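PDB 5I4M: amidase, hydantoinase/carbamoylase family from Burkholderia vietnamiensis, which probably hydrolyses N-carbamoyl-L-amino acids to free amino acids, as a dimeric member of the peptidase M20 family with two zinc ions per subunit. Local coordinates for residues T240-E245 against P299-F304; A259-S264 against A332-D337. All blocks are in the same frame, centred on the assembly; numbering follows the deposited sequence. Where two conformers were deposited one is given.

Interaction 1 of 2, residues T240-E245 against P299-F304; sequences TFTGQE and PGRVFF
The carbonyl oxygen of Gly-300 takes the amide of Gly-243, N to O 2.7 Å, with the donor standing well above the carbonyl plane; a water within weak bonding distance also bonds Glu-245 OE2 in the conformer given. Further along, Phe-241 and Val-302 form a hydrogen-bonded antiparallel pair: Phe-241 N lies 2.9 Å from Val-302 O, and Val-302 N returns a nearly straight bond to Phe-241 O. Both strands belong to the dimerisation domain of this M20 enzyme, and Gly-300 with Arg-301 makes a classic beta bulge opposite His-291. Gly-300 turns its bare CA toward the 243-245 turn, 3.9 Å from Gln-244 C, so a residue without a side chain suits the spot. On one face of the sheet Thr-240 CG2 touches Arg-301 CG at 3.6 Å, the arginine offering its aliphatic stem, while Thr-240 OG1 meets the ring edge of Phe-303 in plane at CD2. Beta-branched threonine fills this strand position compactly, using both branches. On the face with Phe-241, whose ring packs against helix 259-276, Phe-304 is set by chi1 61° with CG between its backbone N and carbonyl carbon; its CE1 approaches Phe-241 CD2 at 3.9 Å, the ring planes inclined at 54°.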
loop_
_atom_site.group_PDB
_atom_site.type_symbol
_atom_site.label_atom_id
_atom_site.label_comp_id
_atom_site.label_asym_id
_atom_site.label_seq_id
_atom_site.Cartn_x
_atom_site.Cartn_y
_atom_site.Cartn_z
ATOM N N THR A 240 6.882 -8.375 8.943
ATOM C CA THR A 240 7.540 -7.999 7.697
ATOM C C THR A 240 8.192 -9.247 7.119
ATOM O O THR A 240 8.980 -9.908 7.804
ATOM C CB THR A 240 8.580 -6.895 7.918
ATOM O OG1 THR A 240 7.930 -5.705 8.386
ATOM C CG2 THR A 240 9.305 -6.581 6.611
ATOM N N PHE A 241 7.822 -9.591 5.888
ATOM C CA PHE A 241 8.537 -10.590 5.103
ATOM C C PHE A 241 9.560 -9.880 4.228
ATOM O O PHE A 241 9.236 -8.882 3.577
ATOM C CB PHE A 241 7.589 -11.366 4.185
ATOM C CG PHE A 241 6.852 -12.492 4.844
ATOM C CD1 PHE A 241 7.444 -13.253 5.831
ATOM C CD2 PHE A 241 5.572 -12.814 4.428
ATOM C CE1 PHE A 241 6.756 -14.315 6.417
ATOM C CE2 PHE A 241 4.883 -13.862 5.006
ATOM C CZ PHE A 241 5.481 -14.613 6.006
ATOM N N THR A 242 10.775 -10.412 4.175
ATOM C CA THR A 242 11.780 -9.914 3.243
ATOM C C THR A 242 12.181 -11.036 2.294
ATOM O O THR A 242 12.597 -12.113 2.738
ATOM C CB THR A 242 12.998 -9.365 3.979
ATOM O OG1 THR A 242 12.580 -8.339 4.894
ATOM C CG2 THR A 242 13.979 -8.768 2.969
ATOM N N GLY A 243 12.022 -10.791 0.994
ATOM C CA GLY A 243 12.513 -11.697 -0.026
ATOM C C GLY A 243 13.560 -10.999 -0.866
ATOM O O GLY A 243 14.495 -10.407 -0.326
ATOM N N GLN A 244 13.416 -11.025 -2.184
ATOM C CA GLN A 244 14.361 -10.319 -3.038
ATOM C C GLN A 244 13.613 -9.734 -4.222
ATOM O O GLN A 244 13.036 -10.484 -5.012
ATOM C CB GLN A 244 15.480 -11.246 -3.522
ATOM C CG GLN A 244 16.447 -10.559 -4.474
ATOM C CD GLN A 244 17.624 -11.437 -4.865
ATOM O OE1 GLN A 244 17.451 -12.545 -5.368
ATOM N NE2 GLN A 244 18.831 -10.938 -4.635
ATOM N N GLU A 245 13.622 -8.409 -4.357
ATOM C CA GLU A 245 13.026 -7.828 -5.545
ATOM C C GLU A 245 13.834 -8.242 -6.771
ATOM O O GLU A 245 15.059 -8.381 -6.723
ATOM C CB GLU A 245 12.929 -6.302 -5.427
ATOM C CG GLU A 245 14.228 -5.582 -5.163
ATOM C CD GLU A 245 14.542 -5.462 -3.680
ATOM O OE1 GLU A 245 15.388 -4.616 -3.325
ATOM O OE2 GLU A 245 13.944 -6.207 -2.872
ATOM N N PRO A 299 7.814 -8.366 -5.538
ATOM C CA PRO A 299 7.937 -7.610 -4.285
ATOM C C PRO A 299 8.998 -8.218 -3.375
ATOM O O PRO A 299 9.028 -9.432 -3.155
ATOM C CB PRO A 299 6.534 -7.701 -3.675
ATOM C CG PRO A 299 5.628 -7.831 -4.877
ATOM C CD PRO A 299 6.415 -8.740 -5.817
ATOM N N GLY A 300 9.871 -7.362 -2.854
ATOM C CA GLY A 300 10.992 -7.820 -2.055
ATOM C C GLY A 300 10.771 -7.651 -0.567
ATOM O O GLY A 300 11.505 -8.230 0.238
ATOM N N ARG A 301 9.760 -6.870 -0.180
ATOM C CA ARG A 301 9.465 -6.653 1.232
ATOM C C ARG A 301 7.984 -6.342 1.382
ATOM O O ARG A 301 7.449 -5.516 0.643
ATOM C CB ARG A 301 10.316 -5.509 1.802
ATOM C CG ARG A 301 10.270 -5.392 3.318
ATOM C CD ARG A 301 11.194 -4.289 3.844
ATOM N NE ARG A 301 10.674 -2.942 3.601
ATOM C CZ ARG A 301 11.210 -2.065 2.753
ATOM N NH1 ARG A 301 12.293 -2.379 2.053
ATOM N NH2 ARG A 301 10.659 -0.865 2.606
ATOM N N VAL A 302 7.316 -7.002 2.323
ATOM C CA VAL A 302 5.916 -6.681 2.594
ATOM C C VAL A 302 5.721 -6.618 4.102
ATOM O O VAL A 302 6.074 -7.559 4.825
ATOM C CB VAL A 302 4.931 -7.684 1.961
ATOM C CG1 VAL A 302 3.486 -7.305 2.347
ATOM C CG2 VAL A 302 5.087 -7.708 0.432
ATOM N N PHE A 303 5.172 -5.502 4.567
ATOM C CA PHE A 303 4.740 -5.323 5.949
ATOM C C PHE A 303 3.235 -5.533 6.011
ATOM O O PHE A 303 2.506 -5.054 5.137
ATOM C CB PHE A 303 5.094 -3.911 6.433
ATOM C CG PHE A 303 4.427 -3.507 7.729
ATOM C CD1 PHE A 303 3.172 -2.905 7.727
ATOM C CD2 PHE A 303 5.071 -3.700 8.940
ATOM C CE1 PHE A 303 2.555 -2.524 8.923
ATOM C CE2 PHE A 303 4.470 -3.311 10.138
ATOM C CZ PHE A 303 3.210 -2.724 10.125
ATOM N N PHE A 304 2.764 -6.235 7.044
ATOM C CA PHE A 304 1.319 -6.354 7.217
ATOM C C PHE A 304 1.001 -6.638 8.679
ATOM O O PHE A 304 1.880 -6.980 9.479
ATOM C CB PHE A 304 0.714 -7.419 6.293
ATOM C CG PHE A 304 1.247 -8.806 6.523
ATOM C CD1 PHE A 304 2.450 -9.202 5.959
ATOM C CD2 PHE A 304 0.543 -9.704 7.289
ATOM C CE1 PHE A 304 2.942 -10.483 6.170
ATOM C CE2 PHE A 304 1.030 -10.981 7.505
ATOM C CZ PHE A 304 2.233 -11.364 6.945
HETATM O O HOH W 1 14.125 -7.007 -0.211
#

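Interaction 2 of 2, residues A259-S264 against A332-D337; sequences ALLGAS and ADIGLD
Two helices of the dimerisation domain meet here on the same side of its sheet: the first turns of helix 259-276 receive the last residue of helix 313-334 and the turn that follows it. The contact is wholly apolar, with no hydrogen bond across it. Two side chains of 332-337 converge on the bare CA of Gly-262. Ile-334 brings the tip of its longer branch, CD1, to 3.4 Å from Gly-262 CA, close enough to lie against bare backbone, and the same methyl reaches Leu-261 CG at 4.2 Å, the two side chains crossing at a slant. Its CG1 stands anti to the carbonyl carbon (chi1 -61°) and chi2 of 170° extends CD1 outward to the other helix. Leu-336 straddles the next part of the surface with its forked end: CD1 lies 3.8 Å from Gly-262 CA, while CD2 lies 3.8 Å from Ala-259 CA. With no side chain at Gly-262, the two methyls can lie against its CA; Ala-259, its CB pointing away, presents its CA to Leu-336 CD2. Gly-335 ends the helix with positive phi (97°), a backbone shape that glycine adopts readily; the turn it makes lets Ile-334 and Leu-336 both face helix 259-276. Within that helix, Ser-264 OG donates to Leu-260 O over 2.9 Å, from the face of the carbonyl opposite to the Ser-264 amide, so a buried hydroxyl is satisfied by its own helix. On the sheet side, Ala-259 and Leu-336 rest on Phe-241 of strand 225-242, and Ala-263 on Val-302 and Phe-304 of strand 297-310, while Leu-261 and Ser-264 pack against Asp-268 and Val-267 of the second subunit.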
loop_
_atom_site.group_PDB
_atom_site.type_symbol
_atom_site.label_atom_id
_atom_site.label_comp_id
_atom_site.label_asym_id
_atom_site.label_seq_id
_atom_site.Cartn_x
_atom_site.Cartn_y
_atom_site.Cartn_z
ATOM N N ALA A 259 7.897 -11.713 -1.600
ATOM C CA ALA A 259 7.373 -11.418 -0.269
ATOM C C ALA A 259 5.864 -11.208 -0.282
ATOM O O ALA A 259 5.204 -11.431 0.737
ATOM C CB ALA A 259 8.067 -10.187 0.323
ATOM N N LEU A 260 5.298 -10.764 -1.402
ATOM C CA LEU A 260 3.847 -10.632 -1.451
ATOM C C LEU A 260 3.167 -11.990 -1.603
ATOM O O LEU A 260 2.069 -12.200 -1.082
ATOM C CB LEU A 260 3.451 -9.672 -2.586
ATOM C CG LEU A 260 1.949 -9.421 -2.770
ATOM C CD1 LEU A 260 1.350 -8.877 -1.481
ATOM C CD2 LEU A 260 1.699 -8.456 -3.931
ATOM N N LEU A 261 3.785 -12.922 -2.315
ATOM C CA LEU A 261 3.261 -14.281 -2.321
ATOM C C LEU A 261 3.181 -14.821 -0.903
ATOM O O LEU A 261 2.167 -15.412 -0.508
ATOM C CB LEU A 261 4.140 -15.174 -3.191
ATOM C CG LEU A 261 3.677 -16.624 -3.374
ATOM C CD1 LEU A 261 2.330 -16.680 -4.113
ATOM C CD2 LEU A 261 4.731 -17.428 -4.093
ATOM N N GLY A 262 4.236 -14.600 -0.115
ATOM C CA GLY A 262 4.217 -15.027 1.279
ATOM C C GLY A 262 3.149 -14.313 2.082
ATOM O O GLY A 262 2.346 -14.947 2.775
ATOM N N ALA A 263 3.122 -12.980 1.998
ATOM C CA ALA A 263 2.133 -12.219 2.755
ATOM C C ALA A 263 0.718 -12.635 2.383
ATOM O O ALA A 263 -0.147 -12.778 3.256
ATOM C CB ALA A 263 2.331 -10.721 2.520
ATOM N N SER A 264 0.461 -12.828 1.089
ATOM C CA SER A 264 -0.867 -13.242 0.646
ATOM C C SER A 264 -1.244 -14.602 1.218
ATOM O O SER A 264 -2.407 -14.839 1.576
ATOM C CB SER A 264 -0.916 -13.281 -0.883
ATOM O OG SER A 264 -0.799 -11.969 -1.397
ATOM N N ALA A 332 9.494 -20.422 5.181
ATOM C CA ALA A 332 10.496 -21.437 4.873
ATOM C C ALA A 332 10.298 -22.007 3.479
ATOM O O ALA A 332 11.276 -22.326 2.792
ATOM C CB ALA A 332 10.446 -22.556 5.913
ATOM N N ASP A 333 9.043 -22.158 3.051
ATOM C CA ASP A 333 8.774 -22.723 1.733
ATOM C C ASP A 333 9.235 -21.787 0.622
ATOM O O ASP A 333 9.766 -22.241 -0.399
ATOM C CB ASP A 333 7.286 -23.036 1.596
ATOM C CG ASP A 333 6.909 -23.470 0.199
ATOM O OD1 ASP A 333 7.186 -24.635 -0.158
ATOM O OD2 ASP A 333 6.336 -22.646 -0.542
ATOM N N ILE A 334 9.048 -20.486 0.803
ATOM C CA ILE A 334 9.450 -19.507 -0.204
ATOM C C ILE A 334 10.912 -19.115 -0.044
ATOM O O ILE A 334 11.609 -18.864 -1.030
ATOM C CB ILE A 334 8.525 -18.274 -0.118
ATOM C CG1 ILE A 334 7.080 -18.673 -0.397
ATOM C CG2 ILE A 334 8.981 -17.156 -1.081
ATOM C CD1 ILE A 334 6.087 -17.566 -0.100
ATOM N N GLY A 335 11.399 -19.051 1.189
ATOM C CA GLY A 335 12.728 -18.529 1.429
ATOM C C GLY A 335 12.701 -17.069 1.830
ATOM O O GLY A 335 13.556 -16.279 1.418
ATOM N N LEU A 336 11.725 -16.696 2.639
ATOM C CA LEU A 336 11.612 -15.340 3.150
ATOM C C LEU A 336 12.213 -15.257 4.547
ATOM O O LEU A 336 12.180 -16.227 5.309
ATOM C CB LEU A 336 10.144 -14.910 3.191
ATOM C CG LEU A 336 9.369 -15.010 1.880
ATOM C CD1 LEU A 336 7.876 -14.739 2.112
ATOM C CD2 LEU A 336 9.930 -14.027 0.853
ATOM N N ASP A 337 12.776 -14.087 4.873
ATOM C CA ASP A 337 13.116 -13.741 6.248
ATOM C C ASP A 337 11.878 -13.156 6.919
ATOM O O ASP A 337 11.107 -12.435 6.284
ATOM C CB ASP A 337 14.263 -12.727 6.295
ATOM C CG ASP A 337 15.578 -13.304 5.799
ATOM O OD1 ASP A 337 15.762 -14.535 5.886
ATOM O OD2 ASP A 337 16.427 -12.522 5.320
#

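Interaction 1 is part of the sheet and interaction 2 part of the helical layer on it, their centres about 8 Å apart. Backbone bonds probably join them at two points: Thr-242 O to Asp-337 N at 2.9 Å, and Pro-299 O to Ala-259 N at 3.0 Å. The Phe-241 ring adds packing, with CE2 3.4 Å from Gly-262 C. Glu-245 O is hydrogen-bonded to Asn-404 of the second subunit, and the Glu-245 side chain lies about 12 Å from a bound zinc ion and from 3-phosphoglyceric acid. That site is probably the second subunit's, whose His-403 packs on Glu-245. Interaction 2 lies away from these sites, though it too borders the second subunit.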